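Local coordinates for protein GH26A (Muricauda sp. MAR_2010_75, PDB 6Q75) that is a glycoside hydrolase of family 26, probably cleaving beta-linked polysaccharides such as mannans with a (beta/alpha)8-barrel catalytic domain, at residues 183-188 with 192-197; 203-208 with 212-217. One frame throughout, in Å; residues are numbered along the deposited sequence.

Contact 1. Residues 183-188 with 192-197; sequences FWWGNK and DGFVKL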
loop_
_atom_site.group_PDB
_atom_site.type_symbol
_atom_site.label_atom_id
_atom_site.label_comp_id
_atom_site.label_asym_id
_atom_site.label_seq_id
_atom_site.Cartn_x
_atom_site.Cartn_y
_atom_site.Cartn_z
ATOM N N PHE A 183 3.042 12.134 8.806
ATOM C CA PHE A 183 1.618 11.839 8.962
ATOM C C PHE A 183 1.234 11.800 10.436
ATOM O O PHE A 183 2.060 11.521 11.305
ATOM C CB PHE A 183 1.284 10.490 8.311
ATOM C CG PHE A 183 1.366 10.487 6.802
ATOM C CD1 PHE A 183 0.765 11.485 6.051
ATOM C CD2 PHE A 183 2.042 9.469 6.134
ATOM C CE1 PHE A 183 0.826 11.461 4.661
ATOM C CE2 PHE A 183 2.130 9.458 4.757
ATOM C CZ PHE A 183 1.514 10.440 4.014
ATOM N N TRP A 184 -0.062 12.032 10.721
ATOM C CA TRP A 184 -0.474 12.048 12.120
ATOM C C TRP A 184 -0.276 10.693 12.789
ATOM O O TRP A 184 -0.094 10.628 14.007
ATOM C CB TRP A 184 -1.934 12.506 12.262
ATOM C CG TRP A 184 -2.982 11.617 11.647
ATOM C CD1 TRP A 184 -3.601 11.793 10.448
ATOM C CD2 TRP A 184 -3.593 10.462 12.250
ATOM N NE1 TRP A 184 -4.539 10.793 10.245
ATOM C CE2 TRP A 184 -4.554 9.973 11.342
ATOM C CE3 TRP A 184 -3.401 9.787 13.459
ATOM C CZ2 TRP A 184 -5.320 8.821 11.597
ATOM C CZ3 TRP A 184 -4.170 8.650 13.717
ATOM C CH2 TRP A 184 -5.114 8.181 12.784
ATOM N N TRP A 185 -0.321 9.607 12.031
ATOM C CA TRP A 185 -0.088 8.280 12.588
ATOM C C TRP A 185 1.394 7.904 12.612
ATOM O O TRP A 185 1.734 6.765 12.966
ATOM C CB TRP A 185 -0.883 7.238 11.794
ATOM C CG TRP A 185 -0.481 7.155 10.347
ATOM C CD1 TRP A 185 0.558 6.426 9.820
ATOM C CD2 TRP A 185 -1.137 7.772 9.245
ATOM N NE1 TRP A 185 0.609 6.590 8.452
ATOM C CE2 TRP A 185 -0.420 7.407 8.071
ATOM C CE3 TRP A 185 -2.231 8.639 9.132
ATOM C CZ2 TRP A 185 -0.784 7.855 6.814
ATOM C CZ3 TRP A 185 -2.600 9.088 7.883
ATOM C CH2 TRP A 185 -1.865 8.701 6.728
ATOM N N GLY A 186 2.276 8.829 12.235
ATOM C CA GLY A 186 3.686 8.526 12.107
ATOM C C GLY A 186 4.473 8.722 13.385
ATOM O O GLY A 186 4.085 9.482 14.280
ATOM N N ASN A 187 5.599 8.008 13.450
ATOM C CA ASN A 187 6.531 8.070 14.577
ATOM C C ASN A 187 5.838 7.901 15.931
ATOM O O ASN A 187 6.089 8.647 16.872
ATOM C CB ASN A 187 7.310 9.387 14.561
ATOM C CG ASN A 187 8.466 9.381 15.535
ATOM O OD1 ASN A 187 9.036 8.338 15.821
ATOM N ND2 ASN A 187 8.813 10.550 16.055
ATOM N N LYS A 188 4.975 6.883 16.043
ATOM C CA LYS A 188 4.317 6.533 17.300
ATOM C C LYS A 188 4.986 5.264 17.816
ATOM O O LYS A 188 4.647 4.156 17.404
ATOM C CB LYS A 188 2.832 6.349 17.092
ATOM C CG LYS A 188 2.154 7.599 16.537
ATOM C CD LYS A 188 2.092 8.732 17.592
ATOM C CE LYS A 188 1.387 9.976 17.014
ATOM N NZ LYS A 188 2.152 10.697 15.965
ATOM N N ASP A 192 2.112 0.993 22.998
ATOM C CA ASP A 192 0.871 1.733 22.851
ATOM C C ASP A 192 0.892 2.662 21.652
ATOM O O ASP A 192 -0.010 3.496 21.508
ATOM C CB ASP A 192 0.558 2.501 24.138
ATOM C CG ASP A 192 0.316 1.569 25.314
ATOM O OD1 ASP A 192 -0.163 0.436 25.088
ATOM O OD2 ASP A 192 0.618 1.961 26.460
ATOM N N GLY A 193 1.890 2.520 20.772
ATOM C CA GLY A 193 1.950 3.348 19.593
ATOM C C GLY A 193 1.362 2.699 18.358
ATOM O O GLY A 193 0.271 2.136 18.388
ATOM N N PHE A 194 2.096 2.787 17.256
ATOM C CA PHE A 194 1.548 2.390 15.965
ATOM C C PHE A 194 1.049 0.955 15.983
ATOM O O PHE A 194 0.020 0.649 15.372
ATOM C CB PHE A 194 2.599 2.539 14.864
ATOM C CG PHE A 194 2.075 2.176 13.512
ATOM C CD1 PHE A 194 1.288 3.073 12.807
ATOM C CD2 PHE A 194 2.315 0.921 12.968
ATOM C CE1 PHE A 194 0.785 2.743 11.539
ATOM C CE2 PHE A 194 1.807 0.570 11.710
ATOM C CZ PHE A 194 1.043 1.476 11.006
ATOM N N VAL A 195 1.785 0.054 16.638
ATOM C CA VAL A 195 1.419 -1.360 16.514
ATOM C C VAL A 195 0.031 -1.591 17.084
ATOM O O VAL A 195 -0.676 -2.510 16.653
ATOM C CB VAL A 195 2.457 -2.293 17.170
ATOM C CG1 VAL A 195 3.821 -2.145 16.475
ATOM C CG2 VAL A 195 2.544 -2.072 18.669
ATOM N N LYS A 196 -0.393 -0.752 18.037
ATOM C CA LYS A 196 -1.727 -0.916 18.607
ATOM C C LYS A 196 -2.801 -0.389 17.659
ATOM O O LYS A 196 -3.902 -0.959 17.595
ATOM C CB LYS A 196 -1.800 -0.222 19.970
ATOM C CG LYS A 196 -3.116 -0.493 20.717
ATOM C CD LYS A 196 -3.210 0.272 22.026
ATOM C CE LYS A 196 -4.174 -0.437 22.995
ATOM N NZ LYS A 196 -4.077 0.041 24.413
ATOM N N LEU A 197 -2.501 0.684 16.915
ATOM C CA LEU A 197 -3.405 1.126 15.858
ATOM C C LEU A 197 -3.545 0.058 14.776
ATOM O O LEU A 197 -4.654 -0.231 14.316
ATOM C CB LEU A 197 -2.914 2.448 15.247
ATOM C CG LEU A 197 -3.662 2.925 13.991
ATOM C CD1 LEU A 197 -5.153 3.124 14.341
ATOM C CD2 LEU A 197 -3.064 4.245 13.412
HETATM O O HOH W 1 4.483 0.980 17.846
#
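Lys188 O takes the N-H of Phe194 at 2.9 Å in a nearly straight bond (167° at the hydrogen), the donor standing above the carbonyl plane. The same oxygen accepts from water 1, which in turn accepts from Val195 N, so one loop carbonyl serves two amides of the first helical turn, directly and through water. Gly193, at the N-cap, lies against this carbonyl, its CA 3.6 Å from Lys188 O. Phe194 and Trp185 run side by side: Phe194 CD1 approaches Trp185 O at 3.7 Å, and Phe194 CE1 lies 4.1 Å from Trp185 CD1. Leu197 reaches Trp185 CB with CD2, 4.0 Å away.

The loop side is set by a type I turn from Phe183 to Gly186 and by Lys188, whose chain, bent at chi2 (-70°) and chi4, curls back so that NZ donates to both Trp184 O and Gly186 O. Trp185 CE3 rests on one face of the Trp184 ring, while Trp184 NE1 hydrogen-bonds Val111 O and Trp185 NE1 hydrogen-bonds His176 O. The contact thus seats the start of helix 194-208 on the loop following strand 170-173, with Trp135 of helix 132-138 packed against Trp184, Lys188 and Leu197.

Contact 2. Residues 203-208 with 212-217; sequences DRLVNH and NNLIWV
Trp216 sends its indole from the strand to the helix, where Leu205 and Val206 receive it. With CG anti to its own carbonyl carbon (chi1 -75°), the ring leaves the strand with its six-membered part leading. Leu205 CD1 sits 3.8 Å from Trp216 CH2, and Val206 CG2 lies at the same distance from Trp216 NE1 and 3.9 Å from Trp216 CZ2; both aliphatic chains cross the indole obliquely. The two branches of Val206 are divided between neighbours: chi1 of 174° swings CG1 away from its backbone N, toward Asn212, and leaves CG2 for the indole. The Leu205 CD1 that meets the indole also touches Leu214 CD1 at 4.0 Å.

This is the helix-to-strand half of a beta-alpha-beta crossover in a (beta/alpha)8 barrel, the fold of family 26. Helix 194-208 runs back along strand 214-221; over the short segments 203-208 and 214-217 the directions differ by 156°, close to antiparallel, and the axes come within 11.1 Å. Trp172 of the adjacent parallel strand meets the Trp216 ring edge-to-face, and Tyr202 meets it from the helix. Replacing Trp216 with an alanine is likely to open a gap between helix and strand, leaving Leu205 CD1 and Val206 CG2 without their aromatic partner.

Near the helix end the chain widens into a pi-type turn, Asp203 O accepting from both Asn207 N and His208 N. Water 2 donates to Val206 O and to Asn212 OD1, 2.7 Å away, an oxygen that Asn25 ND2 also reaches.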
loop_
_atom_site.group_PDB
_atom_site.type_symbol
_atom_site.label_atom_id
_atom_site.label_comp_id
_atom_site.label_asym_id
_atom_site.label_seq_id
_atom_site.Cartn_x
_atom_site.Cartn_y
_atom_site.Cartn_z
ATOM N N ASP A 203 -8.343 -5.932 13.715
ATOM C CA ASP A 203 -9.504 -6.503 14.388
ATOM C C ASP A 203 -10.803 -5.990 13.775
ATOM O O ASP A 203 -11.747 -6.765 13.567
ATOM C CB ASP A 203 -9.433 -6.198 15.889
ATOM C CG ASP A 203 -10.622 -6.752 16.670
ATOM O OD1 ASP A 203 -10.779 -7.994 16.769
ATOM O OD2 ASP A 203 -11.395 -5.929 17.202
ATOM N N ARG A 204 -10.897 -4.687 13.501
ATOM C CA ARG A 204 -12.173 -4.191 12.998
ATOM C C ARG A 204 -12.453 -4.717 11.597
ATOM O O ARG A 204 -13.573 -5.097 11.274
ATOM C CB ARG A 204 -12.215 -2.663 13.001
ATOM C CG ARG A 204 -13.613 -2.161 12.580
ATOM C CD ARG A 204 -14.022 -0.810 13.162
ATOM N NE ARG A 204 -15.468 -0.592 13.014
ATOM C CZ ARG A 204 -16.383 -0.898 13.935
ATOM N NH1 ARG A 204 -16.019 -1.430 15.096
ATOM N NH2 ARG A 204 -17.672 -0.666 13.705
ATOM N N LEU A 205 -11.448 -4.745 10.733
ATOM C CA LEU A 205 -11.728 -5.167 9.366
ATOM C C LEU A 205 -11.916 -6.676 9.259
ATOM O O LEU A 205 -12.869 -7.147 8.625
ATOM C CB LEU A 205 -10.599 -4.691 8.469
ATOM C CG LEU A 205 -10.534 -3.177 8.300
ATOM C CD1 LEU A 205 -9.462 -2.879 7.219
ATOM C CD2 LEU A 205 -11.865 -2.604 7.864
ATOM N N VAL A 206 -11.035 -7.451 9.887
ATOM C CA VAL A 206 -11.084 -8.906 9.719
ATOM C C VAL A 206 -12.154 -9.528 10.608
ATOM O O VAL A 206 -12.905 -10.415 10.187
ATOM C CB VAL A 206 -9.701 -9.511 10.008
ATOM C CG1 VAL A 206 -9.758 -11.056 9.982
ATOM C CG2 VAL A 206 -8.643 -8.943 9.027
ATOM N N ASN A 207 -12.228 -9.108 11.858
ATOM C CA ASN A 207 -13.145 -9.789 12.760
ATOM C C ASN A 207 -14.519 -9.141 12.787
ATOM O O ASN A 207 -15.532 -9.845 12.768
ATOM C CB ASN A 207 -12.551 -9.838 14.163
ATOM C CG ASN A 207 -11.287 -10.647 14.213
ATOM O OD1 ASN A 207 -11.179 -11.688 13.557
ATOM N ND2 ASN A 207 -10.315 -10.181 14.983
ATOM N N HIS A 208 -14.599 -7.813 12.851
ATOM C CA HIS A 208 -15.924 -7.211 12.908
ATOM C C HIS A 208 -16.593 -7.267 11.548
ATOM O O HIS A 208 -17.734 -7.718 11.425
ATOM C CB HIS A 208 -15.829 -5.769 13.387
ATOM C CG HIS A 208 -17.133 -5.044 13.362
ATOM N ND1 HIS A 208 -18.127 -5.274 14.290
ATOM C CD2 HIS A 208 -17.621 -4.107 12.514
ATOM C CE1 HIS A 208 -19.165 -4.506 14.020
ATOM N NE2 HIS A 208 -18.887 -3.790 12.948
ATOM N N ASN A 212 -12.199 -11.029 4.475
ATOM C CA ASN A 212 -11.220 -12.080 4.265
ATOM C C ASN A 212 -10.483 -11.969 2.944
ATOM O O ASN A 212 -9.722 -12.879 2.606
ATOM C CB ASN A 212 -11.901 -13.447 4.372
ATOM C CG ASN A 212 -12.491 -13.652 5.740
ATOM O OD1 ASN A 212 -11.843 -13.320 6.735
ATOM N ND2 ASN A 212 -13.716 -14.162 5.810
ATOM N N ASN A 213 -10.749 -10.932 2.164
ATOM C CA ASN A 213 -10.126 -10.751 0.864
ATOM C C ASN A 213 -8.934 -9.804 0.909
ATOM O O ASN A 213 -8.443 -9.405 -0.153
ATOM C CB ASN A 213 -11.153 -10.242 -0.142
ATOM C CG ASN A 213 -11.679 -8.880 0.241
ATOM O OD1 ASN A 213 -11.866 -8.595 1.437
ATOM N ND2 ASN A 213 -11.908 -8.021 -0.753
ATOM N N LEU A 214 -8.459 -9.427 2.092
ATOM C CA LEU A 214 -7.345 -8.491 2.209
ATOM C C LEU A 214 -6.022 -9.224 2.402
ATOM O O LEU A 214 -5.947 -10.222 3.125
ATOM C CB LEU A 214 -7.563 -7.526 3.371
ATOM C CG LEU A 214 -8.953 -6.875 3.431
ATOM C CD1 LEU A 214 -9.087 -5.980 4.653
ATOM C CD2 LEU A 214 -9.188 -6.066 2.166
ATOM N N ILE A 215 -5.002 -8.776 1.668
ATOM C CA ILE A 215 -3.611 -9.119 1.928
ATOM C C ILE A 215 -3.006 -7.926 2.648
ATOM O O ILE A 215 -3.016 -6.808 2.117
ATOM C CB ILE A 215 -2.859 -9.425 0.618
ATOM C CG1 ILE A 215 -3.344 -10.768 0.045
ATOM C CG2 ILE A 215 -1.347 -9.474 0.843
ATOM C CD1 ILE A 215 -2.974 -10.959 -1.409
ATOM N N TRP A 216 -2.476 -8.138 3.850
ATOM C CA TRP A 216 -2.096 -7.008 4.690
ATOM C C TRP A 216 -0.672 -6.582 4.379
ATOM O O TRP A 216 0.285 -7.298 4.695
ATOM C CB TRP A 216 -2.262 -7.333 6.171
ATOM C CG TRP A 216 -3.728 -7.318 6.538
ATOM C CD1 TRP A 216 -4.669 -8.262 6.233
ATOM C CD2 TRP A 216 -4.432 -6.240 7.175
ATOM N NE1 TRP A 216 -5.906 -7.860 6.694
ATOM C CE2 TRP A 216 -5.783 -6.622 7.269
ATOM C CE3 TRP A 216 -4.043 -5.012 7.709
ATOM C CZ2 TRP A 216 -6.748 -5.803 7.851
ATOM C CZ3 TRP A 216 -4.998 -4.204 8.290
ATOM C CH2 TRP A 216 -6.340 -4.617 8.374
ATOM N N VAL A 217 -0.534 -5.393 3.797
ATOM C CA VAL A 217 0.773 -4.895 3.376
ATOM C C VAL A 217 1.169 -3.817 4.365
ATOM O O VAL A 217 0.539 -2.751 4.419
ATOM C CB VAL A 217 0.765 -4.343 1.949
ATOM C CG1 VAL A 217 2.221 -3.904 1.553
ATOM C CG2 VAL A 217 0.218 -5.388 0.962
HETATM O O HOH W 2 -12.766 -13.006 9.244
#

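How the contacts relate
Contacts 1 and 2 illustrate how a single barrel helix is anchored at both ends. They follow one another along the chain, the first closing before the second opens, and both draw on helix 194-208: contact 1 at its beginning, contact 2 at its end. Their centres are 18 Å apart and their nearest atoms about 7 Å apart, so they do not touch. Both lie within one beta-alpha-beta crossover, which leads from strand 170-173 through the loop and helix to strand 214-221, its parallel neighbour in the barrel sheet. The helix start is thus tied to the loop before it and the helix end to the strand after it, so both ends of this outer helix are fixed relative to the barrel sheet.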